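Local coordinates for cytochrome c (Shewanella violacea, PDB 6A3L), which probably carries electrons as a cytochrome c', holding a covalently attached heme c inside a helical bundle, at residues 55-60 and 84-89; 20-25 and 43-48. All blocks are in the same frame, centred on the assembly; numbering follows the deposited sequence.

Contact 1: 55-60 and 84-89; sequences LPLEGF and AKMVSL. With HEC (heme c), chain C.
The side chain of M86 is the bump of this contact, and P56, L57 and F60 form the hollow that receives it. Its CG lies against L57 CB at 4.1 Å, its sulfur SD meets the pyrrolidine ring at P56 CG, and its methyl CE comes to 4.3 Å from F60 CE2, meeting the ring obliquely. Methionine suits the place because an unbranched, flexible chain can bend to follow an irregular groove. Here CG is anti to the backbone N (chi1 -164°), and turns at chi2 and chi3 then curl the end round, which brings CE to 3.5 Å from heme CBC as well. The setting is the four-helix bundle of the cytochrome c' family: 84-89 is part of helix 79-99, whereas 55-60 belongs to the long connection that follows helix 39-53. No hydrogen bond joins the two segments, and the fit depends on apolar shape. The backbone of 55-60 coils on itself instead, with G59 N bonded to P56 O and F60 N to L57 O, and P56, L57 and F60 all point from this turn toward the helix. F60 has a second neighbour in the heme, where CZ abuts the methyl CMD at 3.5 Å. One turn along from M86, L89 fits its forked end to the porphyrin rim: CD2 rests on the methyl CMC at 3.5 Å while CD1 reaches CAB at 3.6 Å. Beyond these segments, R13, which binds the heme, donates from NH1 to G59 O, and F82 sets its ring edge-to-face with that of F60.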
# COMPACT_ATOMS: atom_id res chain seq x y z
N LEU A 55 -3.64 6.25 1.43
CA LEU A 55 -4.60 5.25 1.93
C LEU A 55 -5.12 5.44 3.35
O LEU A 55 -6.33 5.28 3.57
CB LEU A 55 -4.00 3.84 1.85
CG LEU A 55 -3.37 3.53 0.51
CD1 LEU A 55 -2.84 2.09 0.42
CD2 LEU A 55 -4.38 3.83 -0.56
N PRO A 56 -4.27 5.73 4.35
CA PRO A 56 -4.72 5.58 5.75
C PRO A 56 -5.84 6.52 6.16
O PRO A 56 -6.58 6.19 7.10
CB PRO A 56 -3.45 5.83 6.57
CG PRO A 56 -2.54 6.56 5.68
CD PRO A 56 -2.86 6.14 4.28
N LEU A 57 -5.98 7.69 5.54
CA LEU A 57 -6.98 8.63 6.05
C LEU A 57 -8.36 8.00 6.09
O LEU A 57 -9.09 8.15 7.08
CB LEU A 57 -7.00 9.92 5.23
CG LEU A 57 -7.85 11.03 5.90
CD1 LEU A 57 -7.36 11.34 7.31
CD2 LEU A 57 -7.91 12.29 5.06
N GLU A 58 -8.72 7.25 5.05
CA GLU A 58 -10.01 6.54 4.99
C GLU A 58 -10.24 5.67 6.22
O GLU A 58 -11.39 5.49 6.65
CB GLU A 58 -10.07 5.69 3.72
CG GLU A 58 -11.32 4.83 3.58
CD GLU A 58 -11.37 4.13 2.24
OE1 GLU A 58 -10.57 4.50 1.37
OE2 GLU A 58 -12.20 3.22 2.06
N GLY A 59 -9.17 5.12 6.80
CA GLY A 59 -9.28 4.29 7.98
C GLY A 59 -9.77 4.99 9.23
O GLY A 59 -10.21 4.33 10.17
N PHE A 60 -9.69 6.31 9.29
CA PHE A 60 -10.03 7.02 10.52
C PHE A 60 -11.51 7.38 10.54
O PHE A 60 -11.91 8.54 10.69
CB PHE A 60 -9.12 8.22 10.71
CG PHE A 60 -7.70 7.82 10.99
CD1 PHE A 60 -7.33 7.45 12.27
CD2 PHE A 60 -6.78 7.73 9.97
CE1 PHE A 60 -6.03 7.04 12.53
CE2 PHE A 60 -5.49 7.33 10.21
CZ PHE A 60 -5.12 6.98 11.49
N ALA A 84 -5.51 17.82 7.50
CA ALA A 84 -4.52 18.74 6.93
C ALA A 84 -3.11 18.15 7.02
O ALA A 84 -2.36 18.17 6.04
CB ALA A 84 -4.60 20.08 7.65
N LYS A 85 -2.75 17.61 8.19
CA LYS A 85 -1.42 17.01 8.33
C LYS A 85 -1.25 15.85 7.36
O LYS A 85 -0.18 15.68 6.77
CB LYS A 85 -1.21 16.54 9.78
CG LYS A 85 -1.19 17.69 10.80
CD LYS A 85 -0.97 17.19 12.22
CE LYS A 85 -0.85 18.34 13.20
NZ LYS A 85 0.27 19.25 12.84
N MET A 86 -2.30 15.03 7.19
CA MET A 86 -2.23 13.92 6.25
C MET A 86 -2.07 14.43 4.82
O MET A 86 -1.28 13.89 4.04
CB MET A 86 -3.47 13.03 6.37
CG MET A 86 -3.28 11.68 5.71
SD MET A 86 -2.09 10.72 6.67
CE MET A 86 -3.14 10.17 8.01
N VAL A 87 -2.81 15.49 4.46
CA VAL A 87 -2.67 16.05 3.12
C VAL A 87 -1.25 16.55 2.91
O VAL A 87 -0.67 16.39 1.82
CB VAL A 87 -3.69 17.18 2.90
CG1 VAL A 87 -3.48 17.83 1.54
CG2 VAL A 87 -5.10 16.67 3.03
N SER A 88 -0.65 17.15 3.96
CA SER A 88 0.74 17.58 3.88
C SER A 88 1.68 16.40 3.70
O SER A 88 2.67 16.49 2.96
CB SER A 88 1.12 18.36 5.14
OG SER A 88 0.80 19.72 5.01
N LEU A 89 1.42 15.29 4.41
CA LEU A 89 2.25 14.10 4.20
C LEU A 89 2.24 13.71 2.73
O LEU A 89 3.27 13.33 2.18
CB LEU A 89 1.76 12.94 5.07
CG LEU A 89 2.47 11.59 4.90
CD1 LEU A 89 3.92 11.61 5.41
CD2 LEU A 89 1.69 10.51 5.57
FE HEC C . 2.01 7.18 11.27
CHA HEC C . 0.71 4.58 13.17
CHB HEC C . 4.63 5.20 10.34
CHC HEC C . 2.96 9.49 8.84
CHD HEC C . -0.67 9.08 12.07
NA HEC C . 2.54 5.25 11.68
C1A HEC C . 1.89 4.36 12.51
C2A HEC C . 2.70 3.18 12.57
C3A HEC C . 3.77 3.34 11.79
C4A HEC C . 3.70 4.65 11.20
CMA HEC C . 4.91 2.31 11.56
CAA HEC C . 2.34 1.93 13.38
CBA HEC C . 1.35 1.14 12.50
CGA HEC C . 1.19 -0.23 13.10
O1A HEC C . 2.04 -1.08 12.76
O2A HEC C . 0.26 -0.45 13.91
NB HEC C . 3.50 7.31 9.78
C1B HEC C . 4.54 6.40 9.67
C2B HEC C . 5.51 6.94 8.74
C3B HEC C . 5.07 8.14 8.32
C4B HEC C . 3.79 8.39 8.96
CMB HEC C . 6.81 6.19 8.37
CAB HEC C . 5.76 9.09 7.30
CBB HEC C . 6.42 8.60 6.23
NC HEC C . 1.26 8.92 10.56
C1C HEC C . 1.83 9.75 9.61
C2C HEC C . 1.03 10.96 9.55
C3C HEC C . 0.04 10.88 10.45
C4C HEC C . 0.16 9.58 11.09
CMC HEC C . 1.36 12.15 8.61
CAC HEC C . -1.07 11.92 10.77
CBC HEC C . -1.61 12.69 9.82
ND HEC C . 0.34 6.86 12.40
C1D HEC C . -0.64 7.82 12.60
C2D HEC C . -1.63 7.27 13.49
C3D HEC C . -1.26 6.02 13.80
C4D HEC C . -0.01 5.74 13.13
CMD HEC C . -2.89 8.02 13.97
CAD HEC C . -2.03 5.03 14.72
CBD HEC C . -2.75 3.94 13.90
CGD HEC C . -3.46 3.00 14.83
O1D HEC C . -2.79 2.26 15.59
O2D HEC C . -4.72 2.98 14.84

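Contact 2: 20-25 and 43-48; sequences MAHNFG and TMRAEN. With HEC (heme c), chain C.
N23 and R45 meet at about a right angle between helices 6-31 and 39-53, two neighbours in the four-helix bundle of cytochrome c'. The short helical segments run nearly antiparallel, at 151°, with their axes 8.7 Å apart. The carboxamide oxygen N23 OD1 lies at the edge of the R45 guanidinium, close to its plane, and takes a bond from NH1 at 2.8 Å. N48 donates through ND2 at 2.7 Å, almost straight, its amide turned 82° from that of N23. The two donors reach OD1 from opposite faces of the N23 amide, so one buried oxygen is gripped twice, while N23 ND2 is bonded to L19 O and to Y12 OH of the second subunit. Asparagine suits this place because it both accepts and donates. R45 gets there by a bend at chi2 (-65°), which folds the chain across N23 and lays CD 3.7 Å from N23 O. Its charge is met by D26 at NE and by E58 of the second subunit at NH2. A leucine here would probably leave both carboxylates without their cationic partner and N23 OD1 with N48 as its one donor across the contact. M20, A21 and F24 of the same segment as N23 touch the heme, with the vinyl-derived CBB over one face of the F24 ring. The H22 ring, stacked on F3 of the second subunit, stands nearly perpendicular to the guanidinium, its CE1 4.1 Å from R45 NH1.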
# COMPACT_ATOMS: atom_id res chain seq x y z
N MET A 20 4.12 1.78 4.72
CA MET A 20 4.78 3.05 4.45
C MET A 20 6.07 3.18 5.24
O MET A 20 7.07 3.69 4.72
CB MET A 20 3.81 4.19 4.75
CG MET A 20 4.37 5.57 4.48
SD MET A 20 3.00 6.73 4.28
CE MET A 20 2.35 6.86 5.94
N ALA A 21 6.07 2.73 6.50
CA ALA A 21 7.29 2.79 7.31
C ALA A 21 8.38 1.90 6.73
O ALA A 21 9.56 2.27 6.74
CB ALA A 21 7.01 2.37 8.75
N HIS A 22 8.01 0.71 6.23
CA HIS A 22 9.02 -0.16 5.63
C HIS A 22 9.68 0.53 4.44
O HIS A 22 10.91 0.52 4.29
CB HIS A 22 8.44 -1.51 5.18
CG HIS A 22 9.45 -2.39 4.51
ND1 HIS A 22 9.61 -2.44 3.14
CD2 HIS A 22 10.41 -3.21 5.02
CE1 HIS A 22 10.59 -3.27 2.83
NE2 HIS A 22 11.10 -3.74 3.96
N ASN A 23 8.87 1.11 3.57
CA ASN A 23 9.43 1.75 2.38
C ASN A 23 10.20 3.02 2.74
O ASN A 23 11.23 3.31 2.13
CB ASN A 23 8.32 2.02 1.38
CG ASN A 23 7.89 0.75 0.67
OD1 ASN A 23 8.41 0.41 -0.39
ND2 ASN A 23 6.96 0.02 1.29
N PHE A 24 9.68 3.82 3.68
CA PHE A 24 10.39 5.04 4.06
C PHE A 24 11.76 4.74 4.66
O PHE A 24 12.76 5.39 4.32
CB PHE A 24 9.54 5.84 5.03
CG PHE A 24 10.04 7.24 5.28
CD1 PHE A 24 9.94 8.21 4.29
CD2 PHE A 24 10.59 7.60 6.50
CE1 PHE A 24 10.40 9.51 4.53
CE2 PHE A 24 11.04 8.89 6.74
CZ PHE A 24 10.94 9.84 5.75
N GLY A 25 11.83 3.76 5.57
CA GLY A 25 13.10 3.45 6.22
C GLY A 25 14.20 3.03 5.27
O GLY A 25 15.38 3.31 5.53
N THR A 43 13.86 5.61 -5.99
CA THR A 43 12.66 6.14 -6.63
C THR A 43 11.48 5.18 -6.46
O THR A 43 10.34 5.61 -6.26
CB THR A 43 12.94 6.39 -8.11
OG1 THR A 43 13.98 7.36 -8.23
CG2 THR A 43 11.73 6.92 -8.82
N MET A 44 11.73 3.88 -6.53
CA MET A 44 10.67 2.92 -6.26
C MET A 44 10.13 3.08 -4.85
O MET A 44 8.91 3.06 -4.64
CB MET A 44 11.17 1.49 -6.47
CG MET A 44 10.20 0.46 -5.88
SD MET A 44 11.06 -1.10 -5.69
CE MET A 44 11.46 -1.43 -7.42
N ARG A 45 11.03 3.21 -3.86
CA ARG A 45 10.62 3.51 -2.50
C ARG A 45 9.82 4.81 -2.42
O ARG A 45 8.79 4.87 -1.74
CB ARG A 45 11.84 3.61 -1.59
CG ARG A 45 12.64 2.33 -1.55
CD ARG A 45 11.82 1.23 -0.91
NE ARG A 45 12.55 -0.02 -0.82
CZ ARG A 45 11.97 -1.21 -0.75
NH1 ARG A 45 10.65 -1.29 -0.77
NH2 ARG A 45 12.69 -2.30 -0.67
N ALA A 46 10.26 5.84 -3.15
CA ALA A 46 9.51 7.10 -3.18
C ALA A 46 8.13 6.91 -3.77
O ALA A 46 7.13 7.43 -3.26
CB ALA A 46 10.27 8.15 -3.98
N GLU A 47 8.06 6.18 -4.88
CA GLU A 47 6.77 5.91 -5.49
C GLU A 47 5.86 5.24 -4.49
O GLU A 47 4.70 5.63 -4.32
CB GLU A 47 6.96 5.04 -6.73
CG GLU A 47 7.18 5.84 -8.01
CD GLU A 47 7.50 4.96 -9.20
OE1 GLU A 47 7.46 3.72 -9.06
OE2 GLU A 47 7.81 5.52 -10.28
N ASN A 48 6.40 4.25 -3.76
CA ASN A 48 5.58 3.49 -2.83
C ASN A 48 5.03 4.38 -1.72
O ASN A 48 3.82 4.37 -1.45
CB ASN A 48 6.37 2.31 -2.26
CG ASN A 48 6.70 1.26 -3.33
OD1 ASN A 48 6.19 1.33 -4.44
ND2 ASN A 48 7.48 0.24 -2.97
FE HEC C . 2.01 7.18 11.27
CHA HEC C . 0.71 4.58 13.17
CHB HEC C . 4.63 5.20 10.34
CHC HEC C . 2.96 9.49 8.84
CHD HEC C . -0.67 9.08 12.07
NA HEC C . 2.54 5.25 11.68
C1A HEC C . 1.89 4.36 12.51
C2A HEC C . 2.70 3.18 12.57
C3A HEC C . 3.77 3.34 11.79
C4A HEC C . 3.70 4.65 11.20
CMA HEC C . 4.91 2.31 11.56
CAA HEC C . 2.34 1.93 13.38
CBA HEC C . 1.35 1.14 12.50
CGA HEC C . 1.19 -0.23 13.10
O1A HEC C . 2.04 -1.08 12.76
O2A HEC C . 0.26 -0.45 13.91
NB HEC C . 3.50 7.31 9.78
C1B HEC C . 4.54 6.40 9.67
C2B HEC C . 5.51 6.94 8.74
C3B HEC C . 5.07 8.14 8.32
C4B HEC C . 3.79 8.39 8.96
CMB HEC C . 6.81 6.19 8.37
CAB HEC C . 5.76 9.09 7.30
CBB HEC C . 6.42 8.60 6.23
NC HEC C . 1.26 8.92 10.56
C1C HEC C . 1.83 9.75 9.61
C2C HEC C . 1.03 10.96 9.55
C3C HEC C . 0.04 10.88 10.45
C4C HEC C . 0.16 9.58 11.09
CMC HEC C . 1.36 12.15 8.61
CAC HEC C . -1.07 11.92 10.77
CBC HEC C . -1.61 12.69 9.82
ND HEC C . 0.34 6.86 12.40
C1D HEC C . -0.64 7.82 12.60
C2D HEC C . -1.63 7.27 13.49
C3D HEC C . -1.26 6.02 13.80
C4D HEC C . -0.01 5.74 13.13
CMD HEC C . -2.89 8.02 13.97
CAD HEC C . -2.03 5.03 14.72
CBD HEC C . -2.75 3.94 13.90
CGD HEC C . -3.46 3.00 14.83
O1D HEC C . -2.79 2.26 15.59
O2D HEC C . -4.72 2.98 14.84

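Along the chain contact 2 closes before contact 1 opens: 20-25 and 43-48 bring helices 6-31 and 39-53 together, then 55-60, in the loop after helix 39-53, meets 84-89 on helix 79-99. Their centres lie 16 Å apart on opposite sides of the chain's centre, yet both border the heme c, and L89 CD2 of contact 1 packs on M20 CE of contact 2 at 3.7 Å. Between them the contacts join helices 6-31 and 39-53 and the following loop to helix 79-99 beside the cofactor, whose iron is bound by H123 on helix 105-126. Across the dimer, E58 of segment 55-60 pairs with R45 of the second subunit, so contact 1 of one subunit is joined to contact 2 of the other.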